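Local coordinates for oligopeptide ABC transporter, periplasmic oligopeptide-binding protein, putative (Thermotoga maritima MSB8, PDB 5IPW) that probably binds oligopeptides in the periplasm and hands them to an ABC transporter for uptake, at residues Arg42-Pro52 / Tyr260-Leu271. Numbering follows the deposited sequence.
Sequences RLPEEPLVVQP and YFWAVDIEGNQL
Leu-48 and Val-264 hold the centre of a short parallel strand pairing: Val-264 N donates to Leu-48 O over 2.8 Å in an almost straight bond (171°). Leu-48 N reaches Trp-262 O, and Val-50 N reaches Val-264 O. On one face Leu-48 CB meets Ala-263 CB, while the Leu-48 side chain runs alongside the indole of Trp-262 in the same direction. With its CG anti to the backbone N (chi1 174°), Leu-48 sets CD2 at the ring edge, 3.8 Å from Trp-262 CZ3. The indole N-H is bound by Leu-239 O, and Phe-261 CE1 lies over one ring face, toward its rim. Farther along, Val-50 CB packs on Leu-271 CD1. On the other face Val-264 CG1 lies 3.8 Å from Leu-43 CD2 and touches Pro-47 CB. At the start of both segments the aliphatic part of Arg-42 runs over the Tyr-260 ring, Arg-42 CG 3.6 Å from Tyr-260 CE1, guanidinium and ring planes nearly perpendicular; Arg-42 NH2 forms a salt bridge with Glu-23. One water donates to Arg-42 O and Tyr-260 O. The extended Gln-270 side chain sends NE2 in its amide plane to a lone pair of Phe-261 O (2.9 Å); NE2 also serves Pro-259 O, and Gln-270 CG packs 3.9 Å from Leu-43 CD2. An alanine here would remove the amide and CG, and is likely to cost both carbonyls this donor and open a gap beside Leu-43. Strand 48-51 lies between parallel 263-265 and antiparallel 2-4, the latter apparently formed by residues left from the expression construct; the native element is the parallel pair.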
ATOM      1  N   ARG A  42      33.288  -5.508   5.845  1.00 41.41           N
ATOM      2  CA  ARG A  42      32.102  -4.640   5.883  1.00 39.22           C
ATOM      3  C   ARG A  42      30.789  -5.416   5.852  1.00 37.24           C
ATOM      4  O   ARG A  42      29.857  -5.100   6.591  1.00 34.72           O
ATOM      5  CB  ARG A  42      32.092  -3.709   4.682  1.00 40.39           C
ATOM      6  CG  ARG A  42      32.929  -2.454   4.795  1.00 39.97           C
ATOM      7  CD  ARG A  42      32.683  -1.596   3.564  1.00 38.99           C
ATOM      8  NE  ARG A  42      33.737  -1.795   2.594  1.00 40.04           N
ATOM      9  CZ  ARG A  42      33.594  -1.889   1.279  1.00 39.55           C
ATOM     10  NH1 ARG A  42      32.420  -1.827   0.676  1.00 39.14           N
ATOM     11  NH2 ARG A  42      34.676  -2.063   0.554  1.00 43.57           N
ATOM     12  N   LEU A  43      30.707  -6.401   4.963  1.00 36.69           N
ATOM     13  CA  LEU A  43      29.506  -7.241   4.841  1.00 37.14           C
ATOM     14  C   LEU A  43      29.288  -8.122   6.073  1.00 37.12           C
ATOM     15  O   LEU A  43      30.230  -8.428   6.795  1.00 38.84           O
ATOM     16  CB  LEU A  43      29.610  -8.146   3.611  1.00 35.71           C
ATOM     17  CG  LEU A  43      29.542  -7.462   2.252  1.00 34.95           C
ATOM     18  CD1 LEU A  43      30.096  -8.391   1.191  1.00 34.78           C
ATOM     19  CD2 LEU A  43      28.114  -7.066   1.920  1.00 35.10           C
ATOM     20  N   PRO A  44      28.041  -8.543   6.310  1.00 38.08           N
ATOM     21  CA  PRO A  44      27.809  -9.529   7.360  1.00 39.89           C
ATOM     22  C   PRO A  44      28.321 -10.906   6.951  1.00 41.50           C
ATOM     23  O   PRO A  44      28.834 -11.069   5.846  1.00 41.04           O
ATOM     24  CB  PRO A  44      26.289  -9.546   7.491  1.00 38.74           C
ATOM     25  CG  PRO A  44      25.803  -9.159   6.140  1.00 38.26           C
ATOM     26  CD  PRO A  44      26.796  -8.170   5.618  1.00 37.55           C
ATOM     27  N   GLU A  45      28.189 -11.882   7.842  1.00 44.57           N
ATOM     28  CA  GLU A  45      28.621 -13.244   7.546  1.00 44.89           C
ATOM     29  C   GLU A  45      27.705 -13.864   6.508  1.00 41.46           C
ATOM     30  O   GLU A  45      28.154 -14.598   5.654  1.00 40.18           O
ATOM     31  CB  GLU A  45      28.640 -14.094   8.811  1.00 49.85           C
ATOM     32  CG  GLU A  45      29.815 -13.777   9.728  1.00 56.07           C
ATOM     33  CD  GLU A  45      29.834 -14.613  11.004  1.00 61.99           C
ATOM     34  OE1 GLU A  45      28.947 -15.487  11.192  1.00 64.35           O
ATOM     35  OE2 GLU A  45      30.747 -14.386  11.828  1.00 63.13           O
ATOM     36  N   GLU A  46      26.423 -13.543   6.585  1.00 40.60           N
ATOM     37  CA  GLU A  46      25.431 -14.074   5.670  1.00 39.94           C
ATOM     38  C   GLU A  46      24.565 -12.928   5.116  1.00 39.18           C
ATOM     39  O   GLU A  46      23.458 -12.680   5.611  1.00 36.66           O
ATOM     40  CB  GLU A  46      24.563 -15.113   6.387  1.00 42.02           C
ATOM     41  CG  GLU A  46      25.324 -16.321   6.939  1.00 44.23           C
ATOM     42  CD  GLU A  46      24.396 -17.460   7.353  1.00 45.14           C
ATOM     43  OE1 GLU A  46      24.380 -18.505   6.665  1.00 45.62           O
ATOM     44  OE2 GLU A  46      23.666 -17.303   8.353  1.00 45.01           O
ATOM     45  N   PRO A  47      25.068 -12.220   4.086  1.00 38.95           N
ATOM     46  CA  PRO A  47      24.293 -11.129   3.491  1.00 38.93           C
ATOM     47  C   PRO A  47      23.025 -11.619   2.804  1.00 38.37           C
ATOM     48  O   PRO A  47      22.947 -12.774   2.408  1.00 38.47           O
ATOM     49  CB  PRO A  47      25.253 -10.549   2.442  1.00 39.18           C
ATOM     50  CG  PRO A  47      26.178 -11.668   2.113  1.00 39.10           C
ATOM     51  CD  PRO A  47      26.370 -12.392   3.412  1.00 39.23           C
ATOM     52  N   LEU A  48      22.038 -10.744   2.672  1.00 37.07           N
ATOM     53  CA  LEU A  48      20.876 -11.038   1.846  1.00 37.14           C
ATOM     54  C   LEU A  48      21.343 -11.171   0.409  1.00 37.32           C
ATOM     55  O   LEU A  48      22.279 -10.497  -0.006  1.00 38.05           O
ATOM     56  CB  LEU A  48      19.819  -9.940   1.993  1.00 37.59           C
ATOM     57  CG  LEU A  48      18.588 -10.026   1.087  1.00 38.47           C
ATOM     58  CD1 LEU A  48      17.775 -11.279   1.348  1.00 39.20           C
ATOM     59  CD2 LEU A  48      17.714  -8.799   1.276  1.00 38.88           C
ATOM     60  N   VAL A  49      20.726 -12.077  -0.336  1.00 38.29           N
ATOM     61  CA  VAL A  49      21.105 -12.323  -1.720  1.00 38.90           C
ATOM     62  C   VAL A  49      19.939 -11.924  -2.593  1.00 39.27           C
ATOM     63  O   VAL A  49      18.815 -12.370  -2.382  1.00 39.38           O
ATOM     64  CB  VAL A  49      21.464 -13.801  -1.964  1.00 40.33           C
ATOM     65  CG1 VAL A  49      21.887 -14.021  -3.410  1.00 39.83           C
ATOM     66  CG2 VAL A  49      22.578 -14.226  -1.016  1.00 40.54           C
ATOM     67  N   VAL A  50      20.214 -11.067  -3.572  1.00 40.46           N
ATOM     68  CA  VAL A  50      19.164 -10.454  -4.361  1.00 39.53           C
ATOM     69  C   VAL A  50      19.297 -10.861  -5.809  1.00 39.43           C
ATOM     70  O   VAL A  50      20.361 -10.734  -6.390  1.00 39.18           O
ATOM     71  CB  VAL A  50      19.234  -8.935  -4.216  1.00 39.77           C
ATOM     72  CG1 VAL A  50      18.217  -8.239  -5.122  1.00 40.53           C
ATOM     73  CG2 VAL A  50      18.990  -8.581  -2.766  1.00 38.55           C
ATOM     74  N   GLN A  51      18.215 -11.373  -6.382  1.00 42.24           N
ATOM     75  CA  GLN A  51      18.218 -11.700  -7.794  1.00 45.85           C
ATOM     76  C   GLN A  51      17.684 -10.513  -8.587  1.00 44.32           C
ATOM     77  O   GLN A  51      16.584 -10.027  -8.322  1.00 43.96           O
ATOM     78  CB  GLN A  51      17.391 -12.938  -8.087  1.00 49.96           C
ATOM     79  CG  GLN A  51      17.522 -13.396  -9.526  1.00 55.05           C
ATOM     80  CD  GLN A  51      16.600 -14.548  -9.821  1.00 65.03           C
ATOM     81  OE1 GLN A  51      16.659 -15.585  -9.146  1.00 76.93           O
ATOM     82  NE2 GLN A  51      15.725 -14.380 -10.816  1.00 65.39           N
ATOM     83  N   PRO A  52      18.469 -10.037  -9.555  1.00 40.81           N
ATOM     84  CA  PRO A  52      18.052  -8.904 -10.345  1.00 42.35           C
ATOM     85  C   PRO A  52      16.710  -9.080 -11.027  1.00 42.76           C
ATOM     86  O   PRO A  52      16.349 -10.182 -11.416  1.00 43.81           O
ATOM     87  CB  PRO A  52      19.138  -8.798 -11.405  1.00 43.39           C
ATOM     88  CG  PRO A  52      20.349  -9.338 -10.751  1.00 44.48           C
ATOM     89  CD  PRO A  52      19.883 -10.377  -9.777  1.00 42.04           C
ATOM     90  N   TYR A 260      28.392   0.017   4.273  1.00 34.87           N
ATOM     91  CA  TYR A 260      28.146  -1.175   5.086  1.00 34.85           C
ATOM     92  C   TYR A 260      26.840  -1.874   4.733  1.00 34.67           C
ATOM     93  O   TYR A 260      26.329  -2.679   5.523  1.00 36.05           O
ATOM     94  CB  TYR A 260      28.145  -0.789   6.572  1.00 35.92           C
ATOM     95  CG  TYR A 260      29.514  -0.407   7.051  1.00 37.14           C
ATOM     96  CD1 TYR A 260      30.425  -1.386   7.421  1.00 37.53           C
ATOM     97  CD2 TYR A 260      29.918   0.923   7.099  1.00 37.47           C
ATOM     98  CE1 TYR A 260      31.699  -1.062   7.848  1.00 37.99           C
ATOM     99  CE2 TYR A 260      31.193   1.265   7.517  1.00 39.03           C
ATOM    100  CZ  TYR A 260      32.085   0.257   7.892  1.00 40.79           C
ATOM    101  OH  TYR A 260      33.370   0.543   8.320  1.00 43.01           O
ATOM    102  N   PHE A 261      26.288  -1.590   3.556  1.00 33.90           N
ATOM    103  CA  PHE A 261      25.031  -2.230   3.167  1.00 32.32           C
ATOM    104  C   PHE A 261      25.219  -3.743   3.080  1.00 33.95           C
ATOM    105  O   PHE A 261      26.269  -4.227   2.638  1.00 35.02           O
ATOM    106  CB  PHE A 261      24.473  -1.681   1.851  1.00 29.95           C
ATOM    107  CG  PHE A 261      23.031  -2.028   1.630  1.00 27.61           C
ATOM    108  CD1 PHE A 261      22.068  -1.634   2.541  1.00 27.71           C
ATOM    109  CD2 PHE A 261      22.640  -2.783   0.543  1.00 27.03           C
ATOM    110  CE1 PHE A 261      20.738  -1.975   2.367  1.00 27.99           C
ATOM    111  CE2 PHE A 261      21.312  -3.121   0.355  1.00 26.79           C
ATOM    112  CZ  PHE A 261      20.358  -2.716   1.265  1.00 27.43           C
ATOM    113  N   TRP A 262      24.167  -4.463   3.464  1.00 34.30           N
ATOM    114  CA  TRP A 262      24.260  -5.856   3.926  1.00 35.39           C
ATOM    115  C   TRP A 262      23.639  -6.841   2.956  1.00 35.27           C
ATOM    116  O   TRP A 262      23.411  -7.991   3.320  1.00 36.93           O
ATOM    117  CB  TRP A 262      23.563  -5.993   5.290  1.00 35.57           C
ATOM    118  CG  TRP A 262      22.371  -5.124   5.372  1.00 36.41           C
ATOM    119  CD1 TRP A 262      22.327  -3.844   5.841  1.00 37.45           C
ATOM    120  CD2 TRP A 262      21.060  -5.426   4.905  1.00 36.83           C
ATOM    121  NE1 TRP A 262      21.063  -3.337   5.710  1.00 38.00           N
ATOM    122  CE2 TRP A 262      20.261  -4.289   5.139  1.00 37.85           C
ATOM    123  CE3 TRP A 262      20.478  -6.546   4.316  1.00 37.36           C
ATOM    124  CZ2 TRP A 262      18.911  -4.240   4.806  1.00 38.68           C
ATOM    125  CZ3 TRP A 262      19.129  -6.498   3.986  1.00 39.21           C
ATOM    126  CH2 TRP A 262      18.363  -5.352   4.227  1.00 38.67           C
ATOM    127  N   ALA A 263      23.354  -6.403   1.732  1.00 33.62           N
ATOM    128  CA  ALA A 263      22.822  -7.300   0.719  1.00 32.47           C
ATOM    129  C   ALA A 263      23.739  -7.298  -0.475  1.00 32.49           C
ATOM    130  O   ALA A 263      24.403  -6.310  -0.748  1.00 33.32           O
ATOM    131  CB  ALA A 263      21.431  -6.875   0.302  1.00 31.13           C
ATOM    132  N   VAL A 264      23.764  -8.419  -1.183  1.00 34.14           N
ATOM    133  CA  VAL A 264      24.530  -8.558  -2.408  1.00 34.78           C
ATOM    134  C   VAL A 264      23.693  -9.156  -3.533  1.00 35.29           C
ATOM    135  O   VAL A 264      22.573  -9.617  -3.334  1.00 35.14           O
ATOM    136  CB  VAL A 264      25.780  -9.441  -2.205  1.00 36.17           C
ATOM    137  CG1 VAL A 264      26.661  -8.891  -1.089  1.00 36.11           C
ATOM    138  CG2 VAL A 264      25.392 -10.884  -1.890  1.00 37.60           C
ATOM    139  N   ASP A 265      24.272  -9.079  -4.719  1.00 38.09           N
ATOM    140  CA  ASP A 265      23.868  -9.782  -5.933  1.00 39.44           C
ATOM    141  C   ASP A 265      23.997 -11.273  -5.858  1.00 39.53           C
ATOM    142  O   ASP A 265      24.718 -11.800  -5.023  1.00 38.95           O
ATOM    143  CB  ASP A 265      24.878  -9.428  -7.030  1.00 42.04           C
ATOM    144  CG  ASP A 265      24.367  -8.456  -7.968  1.00 44.62           C
ATOM    145  OD1 ASP A 265      23.239  -7.983  -7.747  1.00 56.24           O
ATOM    146  OD2 ASP A 265      25.090  -8.162  -8.930  1.00 46.21           O
ATOM    147  N   ILE A 266      23.397 -11.941  -6.834  1.00 38.31           N
ATOM    148  CA  ILE A 266      23.734 -13.330  -7.107  1.00 37.77           C
ATOM    149  C   ILE A 266      25.210 -13.513  -7.493  1.00 38.25           C
ATOM    150  O   ILE A 266      25.756 -14.581  -7.283  1.00 40.95           O
ATOM    151  CB  ILE A 266      22.796 -13.981  -8.157  1.00 37.69           C
ATOM    152  CG1 ILE A 266      22.819 -13.242  -9.493  1.00 39.43           C
ATOM    153  CG2 ILE A 266      21.371 -14.032  -7.626  1.00 38.36           C
ATOM    154  CD1 ILE A 266      21.945 -13.875 -10.562  1.00 39.40           C
ATOM    155  N   GLU A 267      25.857 -12.499  -8.057  1.00 39.19           N
ATOM    156  CA  GLU A 267      27.309 -12.558  -8.312  1.00 39.43           C
ATOM    157  C   GLU A 267      28.173 -12.023  -7.163  1.00 36.46           C
ATOM    158  O   GLU A 267      29.380 -11.865  -7.322  1.00 36.36           O
ATOM    159  CB  GLU A 267      27.661 -11.792  -9.595  1.00 43.42           C
ATOM    160  CG  GLU A 267      27.165 -12.441 -10.883  1.00 48.13           C
ATOM    161  CD  GLU A 267      27.962 -13.682 -11.268  1.00 52.39           C
ATOM    162  OE1 GLU A 267      29.152 -13.545 -11.606  1.00 52.51           O
ATOM    163  OE2 GLU A 267      27.394 -14.799 -11.230  1.00 58.74           O
ATOM    164  N   GLY A 268      27.575 -11.728  -6.018  1.00 35.36           N
ATOM    165  CA  GLY A 268      28.338 -11.206  -4.874  1.00 34.95           C
ATOM    166  C   GLY A 268      28.707  -9.721  -4.893  1.00 34.83           C
ATOM    167  O   GLY A 268      29.505  -9.278  -4.065  1.00 36.34           O
ATOM    168  N   ASN A 269      28.150  -8.949  -5.824  1.00 32.82           N
ATOM    169  CA  ASN A 269      28.268  -7.485  -5.776  1.00 32.04           C
ATOM    170  C   ASN A 269      27.493  -6.892  -4.587  1.00 31.20           C
ATOM    171  O   ASN A 269      26.291  -7.103  -4.461  1.00 28.94           O
ATOM    172  CB  ASN A 269      27.745  -6.842  -7.072  1.00 31.63           C
ATOM    173  CG  ASN A 269      28.528  -7.268  -8.300  1.00 30.56           C
ATOM    174  OD1 ASN A 269      29.744  -7.132  -8.347  1.00 29.60           O
ATOM    175  ND2 ASN A 269      27.826  -7.789  -9.304  1.00 29.71           N
ATOM    176  N   GLN A 270      28.193  -6.153  -3.729  1.00 30.92           N
ATOM    177  CA  GLN A 270      27.565  -5.442  -2.622  1.00 32.14           C
ATOM    178  C   GLN A 270      26.708  -4.300  -3.153  1.00 33.18           C
ATOM    179  O   GLN A 270      27.204  -3.382  -3.806  1.00 33.77           O
ATOM    180  CB  GLN A 270      28.614  -4.868  -1.663  1.00 32.67           C
ATOM    181  CG  GLN A 270      28.008  -4.057  -0.522  1.00 33.45           C
ATOM    182  CD  GLN A 270      29.027  -3.260   0.275  1.00 34.25           C
ATOM    183  OE1 GLN A 270      30.020  -2.773  -0.271  1.00 33.83           O
ATOM    184  NE2 GLN A 270      28.769  -3.095   1.574  1.00 34.74           N
ATOM    185  N   LEU A 271      25.425  -4.352  -2.845  1.00 32.21           N
ATOM    186  CA  LEU A 271      24.495  -3.343  -3.304  1.00 32.49           C
ATOM    187  C   LEU A 271      24.617  -2.080  -2.439  1.00 32.12           C
ATOM    188  O   LEU A 271      25.248  -2.107  -1.382  1.00 30.86           O
ATOM    189  CB  LEU A 271      23.068  -3.914  -3.271  1.00 32.07           C
ATOM    190  CG  LEU A 271      22.857  -5.111  -4.196  1.00 31.42           C
ATOM    191  CD1 LEU A 271      21.529  -5.781  -3.902  1.00 31.15           C
ATOM    192  CD2 LEU A 271      22.926  -4.700  -5.659  1.00 31.82           C
TER
HETATM  193  O   HOH W   1      27.085  -4.623   7.140  1.00 40.13           O